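Sqt1 (Chaetomium thermophilum, PDB 4ZOY) is a WD40-repeat chaperone of ribosome biogenesis that probably captures its dedicated ribosomal protein co-translationally, while that client is still being made. Local coordinates at residues Q327-P341 and A345-S358. Sequence-based numbering, arbitrary orientation.
Sequences QSDNIESLAFSPSAP and AGSTDGSIAVFDTS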
ATOM      1  N   GLN A 327     -18.662   8.985  -2.494  1.00 15.55           N
ATOM      2  CA  GLN A 327     -17.999   9.748  -1.451  1.00 14.23           C
ATOM      3  C   GLN A 327     -17.697  11.167  -1.917  1.00 16.82           C
ATOM      4  O   GLN A 327     -17.928  11.500  -3.079  1.00 18.54           O
ATOM      5  CB  GLN A 327     -16.733   9.005  -1.020  1.00 15.85           C
ATOM      6  CG  GLN A 327     -17.076   7.641  -0.467  1.00 17.18           C
ATOM      7  CD  GLN A 327     -15.949   6.644  -0.610  1.00 14.31           C
ATOM      8  OE1 GLN A 327     -15.673   6.168  -1.705  1.00 15.53           O
ATOM      9  NE2 GLN A 327     -15.301   6.310   0.505  1.00 15.39           N
ATOM     10  N   SER A 328     -17.198  12.013  -1.017  1.00 19.66           N
ATOM     11  CA  SER A 328     -17.180  13.453  -1.303  1.00 21.32           C
ATOM     12  C   SER A 328     -15.792  14.067  -1.411  1.00 23.65           C
ATOM     13  O   SER A 328     -15.659  15.243  -1.746  1.00 25.86           O
ATOM     14  CB  SER A 328     -17.979  14.207  -0.229  1.00 19.58           C
ATOM     15  OG  SER A 328     -17.312  14.177   1.029  1.00 23.71           O
ATOM     16  N   ASP A 329     -14.755  13.290  -1.125  1.00 18.48           N
ATOM     17  CA  ASP A 329     -13.404  13.823  -1.139  1.00 16.94           C
ATOM     18  C   ASP A 329     -12.456  12.716  -1.610  1.00 14.81           C
ATOM     19  O   ASP A 329     -12.897  11.581  -1.826  1.00 16.82           O
ATOM     20  CB  ASP A 329     -13.024  14.353   0.256  1.00 18.38           C
ATOM     21  CG  ASP A 329     -11.964  15.453   0.222  1.00 22.27           C
ATOM     22  OD1 ASP A 329     -11.206  15.580  -0.760  1.00 21.98           O
ATOM     23  OD2 ASP A 329     -11.877  16.197   1.227  1.00 24.46           O
ATOM     24  N   ASN A 330     -11.182  13.064  -1.755  1.00 16.89           N
ATOM     25  CA  ASN A 330     -10.160  12.184  -2.324  1.00 15.48           C
ATOM     26  C   ASN A 330     -10.284  10.726  -1.908  1.00 16.62           C
ATOM     27  O   ASN A 330     -10.411  10.403  -0.721  1.00 16.46           O
ATOM     28  CB  ASN A 330      -8.766  12.674  -1.932  1.00 17.38           C
ATOM     29  CG  ASN A 330      -8.416  14.032  -2.525  1.00 24.17           C
ATOM     30  OD1 ASN A 330      -9.221  14.658  -3.210  1.00 21.46           O
ATOM     31  ND2 ASN A 330      -7.194  14.490  -2.260  1.00 33.08           N
ATOM     32  N   ILE A 331     -10.249   9.835  -2.897  1.00 15.77           N
ATOM     33  CA  ILE A 331     -10.146   8.416  -2.606  1.00 13.48           C
ATOM     34  C   ILE A 331      -8.670   8.094  -2.403  1.00 14.50           C
ATOM     35  O   ILE A 331      -7.892   8.052  -3.355  1.00 15.44           O
ATOM     36  CB  ILE A 331     -10.735   7.556  -3.723  1.00 14.34           C
ATOM     37  CG1 ILE A 331     -12.214   7.917  -3.956  1.00 16.16           C
ATOM     38  CG2 ILE A 331     -10.543   6.070  -3.380  1.00 14.16           C
ATOM     39  CD1 ILE A 331     -13.082   7.870  -2.703  1.00 15.86           C
ATOM     40  N   GLU A 332      -8.286   7.898  -1.150  1.00 15.31           N
ATOM     41  CA  GLU A 332      -6.877   7.737  -0.830  1.00 17.15           C
ATOM     42  C   GLU A 332      -6.453   6.276  -0.767  1.00 11.75           C
ATOM     43  O   GLU A 332      -5.250   5.987  -0.763  1.00 15.38           O
ATOM     44  CB  GLU A 332      -6.556   8.424   0.497  1.00 25.43           C
ATOM     45  CG  GLU A 332      -6.588   9.955   0.414  1.00 26.12           C
ATOM     46  CD  GLU A 332      -5.456  10.540  -0.431  1.00 37.62           C
ATOM     47  OE1 GLU A 332      -4.535   9.787  -0.821  1.00 41.25           O
ATOM     48  OE2 GLU A 332      -5.482  11.765  -0.701  1.00 39.70           O
ATOM     49  N   SER A 333      -7.422   5.360  -0.736  1.00 12.84           N
ATOM     50  CA  SER A 333      -7.090   3.953  -0.634  1.00 13.30           C
ATOM     51  C   SER A 333      -8.182   3.100  -1.277  1.00 14.34           C
ATOM     52  O   SER A 333      -9.365   3.326  -1.039  1.00 14.23           O
ATOM     53  CB  SER A 333      -6.879   3.574   0.843  1.00 14.28           C
ATOM     54  OG  SER A 333      -6.533   2.207   0.948  1.00 15.46           O
ATOM     55  N   LEU A 334      -7.760   2.126  -2.087  1.00 13.12           N
ATOM     56  CA  LEU A 334      -8.633   1.218  -2.821  1.00 15.29           C
ATOM     57  C   LEU A 334      -8.148  -0.202  -2.608  1.00 14.03           C
ATOM     58  O   LEU A 334      -6.942  -0.451  -2.676  1.00 16.15           O
ATOM     59  CB  LEU A 334      -8.611   1.509  -4.330  1.00 17.39           C
ATOM     60  CG  LEU A 334      -9.396   2.698  -4.862  1.00 18.09           C
ATOM     61  CD1 LEU A 334      -8.954   3.009  -6.297  1.00 17.90           C
ATOM     62  CD2 LEU A 334     -10.864   2.360  -4.803  1.00 17.27           C
ATOM     63  N   ALA A 335      -9.072  -1.127  -2.384  1.00 14.11           N
ATOM     64  CA  ALA A 335      -8.700  -2.539  -2.299  1.00 13.70           C
ATOM     65  C   ALA A 335      -9.798  -3.439  -2.809  1.00 14.00           C
ATOM     66  O   ALA A 335     -10.962  -3.312  -2.419  1.00 14.00           O
ATOM     67  CB  ALA A 335      -8.352  -2.904  -0.870  1.00 15.56           C
ATOM     68  N   PHE A 336      -9.430  -4.344  -3.710  1.00 14.96           N
ATOM     69  CA  PHE A 336     -10.300  -5.451  -4.072  1.00 14.24           C
ATOM     70  C   PHE A 336     -10.168  -6.572  -3.051  1.00 14.79           C
ATOM     71  O   PHE A 336      -9.056  -6.905  -2.625  1.00 16.48           O
ATOM     72  CB  PHE A 336      -9.947  -6.003  -5.458  1.00 15.36           C
ATOM     73  CG  PHE A 336     -10.367  -5.121  -6.604  1.00 12.85           C
ATOM     74  CD1 PHE A 336     -11.623  -5.260  -7.180  1.00 13.15           C
ATOM     75  CD2 PHE A 336      -9.498  -4.176  -7.115  1.00 12.57           C
ATOM     76  CE1 PHE A 336     -12.006  -4.458  -8.254  1.00 13.58           C
ATOM     77  CE2 PHE A 336      -9.872  -3.370  -8.186  1.00 15.11           C
ATOM     78  CZ  PHE A 336     -11.126  -3.520  -8.757  1.00 14.97           C
ATOM     79  N   SER A 337     -11.288  -7.162  -2.665  1.00 13.13           N
ATOM     80  CA  SER A 337     -11.232  -8.358  -1.846  1.00 14.66           C
ATOM     81  C   SER A 337     -10.559  -9.475  -2.623  1.00 16.64           C
ATOM     82  O   SER A 337     -10.831  -9.650  -3.812  1.00 16.71           O
ATOM     83  CB  SER A 337     -12.630  -8.787  -1.419  1.00 16.98           C
ATOM     84  OG  SER A 337     -12.597 -10.064  -0.795  1.00 16.69           O
ATOM     85  N   PRO A 338      -9.700 -10.250  -1.954  1.00 16.60           N
ATOM     86  CA  PRO A 338      -9.024 -11.351  -2.641  1.00 18.03           C
ATOM     87  C   PRO A 338      -9.979 -12.477  -3.027  1.00 21.25           C
ATOM     88  O   PRO A 338      -9.633 -13.235  -3.935  1.00 21.73           O
ATOM     89  CB  PRO A 338      -7.998 -11.834  -1.606  1.00 19.72           C
ATOM     90  CG  PRO A 338      -8.580 -11.450  -0.289  1.00 22.85           C
ATOM     91  CD  PRO A 338      -9.290 -10.139  -0.544  1.00 17.96           C
ATOM     92  N   SER A 339     -11.137 -12.593  -2.382  1.00 18.18           N
ATOM     93  CA  SER A 339     -12.027 -13.715  -2.698  1.00 22.51           C
ATOM     94  C   SER A 339     -13.530 -13.435  -2.632  1.00 23.76           C
ATOM     95  O   SER A 339     -14.330 -14.320  -2.924  1.00 35.17           O
ATOM     96  CB  SER A 339     -11.709 -14.889  -1.776  1.00 27.26           C
ATOM     97  OG  SER A 339     -11.921 -14.528  -0.429  1.00 25.17           O
ATOM     98  N   ALA A 340     -13.928 -12.229  -2.252  1.00 16.92           N
ATOM     99  CA  ALA A 340     -15.331 -11.842  -2.333  1.00 16.52           C
ATOM    100  C   ALA A 340     -15.454 -10.813  -3.449  1.00 15.79           C
ATOM    101  O   ALA A 340     -14.490 -10.114  -3.750  1.00 17.40           O
ATOM    102  CB  ALA A 340     -15.823 -11.277  -1.005  1.00 19.10           C
ATOM    103  N   PRO A 341     -16.634 -10.728  -4.083  1.00 17.48           N
ATOM    104  CA  PRO A 341     -16.770  -9.841  -5.241  1.00 16.16           C
ATOM    105  C   PRO A 341     -17.063  -8.410  -4.819  1.00 15.43           C
ATOM    106  O   PRO A 341     -18.132  -7.865  -5.108  1.00 16.99           O
ATOM    107  CB  PRO A 341     -17.941 -10.453  -6.005  1.00 17.75           C
ATOM    108  CG  PRO A 341     -18.789 -11.055  -4.940  1.00 19.52           C
ATOM    109  CD  PRO A 341     -17.822 -11.583  -3.900  1.00 19.17           C
ATOM    110  N   ALA A 345     -13.295   1.357  -0.806  1.00 13.25           N
ATOM    111  CA  ALA A 345     -12.655   2.638  -1.069  1.00 12.97           C
ATOM    112  C   ALA A 345     -12.675   3.508   0.186  1.00 13.63           C
ATOM    113  O   ALA A 345     -13.733   3.703   0.784  1.00 15.79           O
ATOM    114  CB  ALA A 345     -13.360   3.353  -2.212  1.00 14.08           C
ATOM    115  N   GLY A 346     -11.514   4.021   0.581  1.00 12.41           N
ATOM    116  CA  GLY A 346     -11.429   4.904   1.745  1.00 14.30           C
ATOM    117  C   GLY A 346     -11.206   6.327   1.293  1.00 14.62           C
ATOM    118  O   GLY A 346     -10.386   6.585   0.414  1.00 14.94           O
ATOM    119  N   SER A 347     -11.936   7.262   1.905  1.00 14.97           N
ATOM    120  CA  SER A 347     -11.924   8.647   1.477  1.00 14.28           C
ATOM    121  C   SER A 347     -11.363   9.589   2.528  1.00 14.75           C
ATOM    122  O   SER A 347     -11.452   9.316   3.728  1.00 15.34           O
ATOM    123  CB  SER A 347     -13.357   9.083   1.118  1.00 14.58           C
ATOM    124  OG  SER A 347     -13.417  10.462   0.784  1.00 14.70           O
ATOM    125  N   THR A 348     -10.822  10.709   2.055  1.00 13.77           N
ATOM    126  CA  THR A 348     -10.438  11.818   2.917  1.00 15.59           C
ATOM    127  C   THR A 348     -11.609  12.312   3.782  1.00 16.27           C
ATOM    128  O   THR A 348     -11.391  12.885   4.859  1.00 17.62           O
ATOM    129  CB  THR A 348      -9.872  12.956   2.050  1.00 17.58           C
ATOM    130  OG1 THR A 348      -8.718  12.463   1.358  1.00 19.17           O
ATOM    131  CG2 THR A 348      -9.473  14.175   2.879  1.00 21.74           C
ATOM    132  N   ASP A 349     -12.844  12.072   3.344  1.00 15.65           N
ATOM    133  CA  ASP A 349     -13.999  12.553   4.102  1.00 15.37           C
ATOM    134  C   ASP A 349     -14.375  11.663   5.290  1.00 18.94           C
ATOM    135  O   ASP A 349     -15.365  11.927   5.975  1.00 19.06           O
ATOM    136  CB  ASP A 349     -15.211  12.752   3.181  1.00 18.05           C
ATOM    137  CG  ASP A 349     -15.814  11.453   2.655  1.00 18.22           C
ATOM    138  OD1 ASP A 349     -15.479  10.344   3.120  1.00 16.03           O
ATOM    139  OD2 ASP A 349     -16.677  11.563   1.758  1.00 18.68           O
ATOM    140  N   GLY A 350     -13.586  10.618   5.539  1.00 16.15           N
ATOM    141  CA  GLY A 350     -13.815   9.753   6.687  1.00 16.11           C
ATOM    142  C   GLY A 350     -14.641   8.498   6.439  1.00 12.96           C
ATOM    143  O   GLY A 350     -14.817   7.680   7.346  1.00 15.46           O
ATOM    144  N   SER A 351     -15.146   8.336   5.215  1.00 14.77           N
ATOM    145  CA  SER A 351     -16.020   7.210   4.912  1.00 15.57           C
ATOM    146  C   SER A 351     -15.305   6.098   4.161  1.00 13.65           C
ATOM    147  O   SER A 351     -14.275   6.315   3.526  1.00 14.84           O
ATOM    148  CB  SER A 351     -17.221   7.657   4.078  1.00 13.80           C
ATOM    149  OG  SER A 351     -16.813   8.038   2.769  1.00 16.22           O
ATOM    150  N   ILE A 352     -15.888   4.914   4.251  1.00 13.50           N
ATOM    151  CA  ILE A 352     -15.501   3.793   3.420  1.00 13.99           C
ATOM    152  C   ILE A 352     -16.727   3.447   2.604  1.00 16.47           C
ATOM    153  O   ILE A 352     -17.840   3.466   3.121  1.00 16.50           O
ATOM    154  CB  ILE A 352     -15.044   2.588   4.256  1.00 14.18           C
ATOM    155  CG1 ILE A 352     -13.793   2.957   5.069  1.00 14.27           C
ATOM    156  CG2 ILE A 352     -14.820   1.347   3.368  1.00 16.56           C
ATOM    157  CD1 ILE A 352     -13.430   1.924   6.114  1.00 17.06           C
ATOM    158  N   ALA A 353     -16.531   3.148   1.324  1.00 14.09           N
ATOM    159  CA  ALA A 353     -17.616   2.678   0.478  1.00 13.95           C
ATOM    160  C   ALA A 353     -17.268   1.311  -0.097  1.00 15.21           C
ATOM    161  O   ALA A 353     -16.111   1.029  -0.404  1.00 16.35           O
ATOM    162  CB  ALA A 353     -17.903   3.686  -0.624  1.00 14.48           C
ATOM    163  N   VAL A 354     -18.272   0.455  -0.193  1.00 12.69           N
ATOM    164  CA  VAL A 354     -18.094  -0.916  -0.644  1.00 14.50           C
ATOM    165  C   VAL A 354     -18.975  -1.129  -1.859  1.00 15.45           C
ATOM    166  O   VAL A 354     -20.176  -0.848  -1.814  1.00 14.64           O
ATOM    167  CB  VAL A 354     -18.450  -1.924   0.461  1.00 14.71           C
ATOM    168  CG1 VAL A 354     -18.191  -3.366   0.008  1.00 15.55           C
ATOM    169  CG2 VAL A 354     -17.660  -1.611   1.727  1.00 16.61           C
ATOM    170  N   PHE A 355     -18.374  -1.623  -2.938  1.00 13.21           N
ATOM    171  CA  PHE A 355     -19.092  -1.830  -4.200  1.00 13.38           C
ATOM    172  C   PHE A 355     -19.075  -3.304  -4.609  1.00 16.27           C
ATOM    173  O   PHE A 355     -18.080  -4.007  -4.392  1.00 13.94           O
ATOM    174  CB  PHE A 355     -18.459  -0.984  -5.305  1.00 12.65           C
ATOM    175  CG  PHE A 355     -18.380   0.476  -4.977  1.00 12.70           C
ATOM    176  CD1 PHE A 355     -19.446   1.311  -5.265  1.00 14.70           C
ATOM    177  CD2 PHE A 355     -17.241   1.019  -4.384  1.00 14.39           C
ATOM    178  CE1 PHE A 355     -19.390   2.661  -4.974  1.00 15.69           C
ATOM    179  CE2 PHE A 355     -17.180   2.374  -4.076  1.00 15.83           C
ATOM    180  CZ  PHE A 355     -18.255   3.200  -4.375  1.00 15.56           C
ATOM    181  N   ASP A 356     -20.162  -3.759  -5.226  1.00 15.84           N
ATOM    182  CA  ASP A 356     -20.285  -5.141  -5.696  1.00 13.40           C
ATOM    183  C   ASP A 356     -19.750  -5.297  -7.123  1.00 15.87           C
ATOM    184  O   ASP A 356     -20.370  -4.852  -8.091  1.00 15.49           O
ATOM    185  CB  ASP A 356     -21.746  -5.584  -5.612  1.00 14.76           C
ATOM    186  CG  ASP A 356     -22.134  -6.107  -4.228  1.00 21.37           C
ATOM    187  OD1 ASP A 356     -21.291  -6.078  -3.300  1.00 19.91           O
ATOM    188  OD2 ASP A 356     -23.289  -6.558  -4.075  1.00 26.56           O
ATOM    189  N   THR A 357     -18.582  -5.919  -7.251  1.00 14.85           N
ATOM    190  CA  THR A 357     -17.873  -5.962  -8.521  1.00 15.13           C
ATOM    191  C   THR A 357     -18.558  -6.850  -9.556  1.00 15.62           C
ATOM    192  O   THR A 357     -18.275  -6.723 -10.740  1.00 17.28           O
ATOM    193  CB  THR A 357     -16.422  -6.447  -8.324  1.00 14.11           C
ATOM    194  OG1 THR A 357     -16.428  -7.806  -7.866  1.00 16.90           O
ATOM    195  CG2 THR A 357     -15.707  -5.580  -7.293  1.00 14.96           C
ATOM    196  N   SER A 358     -19.447  -7.733  -9.110  1.00 16.06           N
ATOM    197  CA  SER A 358     -20.166  -8.600 -10.032  1.00 17.87           C
ATOM    198  C   SER A 358     -21.540  -8.024 -10.356  1.00 17.66           C
ATOM    199  O   SER A 358     -22.351  -8.682 -10.999  1.00 20.06           O
ATOM    200  CB  SER A 358     -20.309 -10.010  -9.458  1.00 21.40           C
ATOM    201  OG  SER A 358     -21.096  -9.999  -8.280  1.00 31.25           O
TER
HETATM  202  O   HOH W   1     -20.635  -8.366  -6.531  1.00 20.74           O
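Asp349 grips Ser328 with one carboxylate oxygen and Ser351 with the other. Its OD2 takes Ser328 OG at 2.8 Å on the anti lone pair and Ser328 N as well, while OD1 accepts from Ser351 OG at 2.7 Å, on the syn side, and from Ser351 N, closing an Asx turn. A chi1 of 70° tucks the carboxylate back over its own main chain, and the four bonds hold its rotation. Ser351 OG in turn accepts Gln327 NE2 at 3.2 Å, in the plane of that amide. The same nitrogen reaches Ala345 O at 3.1 Å from above the carbonyl plane, so the buried glutamine bridges strand 342-347 and Ser351, just ahead of strand 352-356. Ser347 OG donates to Asp329 O and receives Asp349 N in an ST turn, at the start of the type I turn 347-350. Next door, Thr348 N meets Asn330 O at 2.8 Å. Strand pairing then takes over: a classic beta bulge sets Glu332 and Ser333 opposite the single residue Gly346, whose O takes Glu332 N, and Gly346 N closes on Ser333 O at 2.8 Å. The Gln327 amide also lies against the methyl of Ala353, and Leu334 CD2 packs on Ala345 CB at 3.7 Å. At the far end Pro341 O accepts Thr357 N. These contacts join the three inner strands of a four-stranded WD40 propeller blade, whose innermost strand 331-336 lies between strands 252-257 and 376-381 of the adjoining blades, with Ser333 OG bonded to Val379 N.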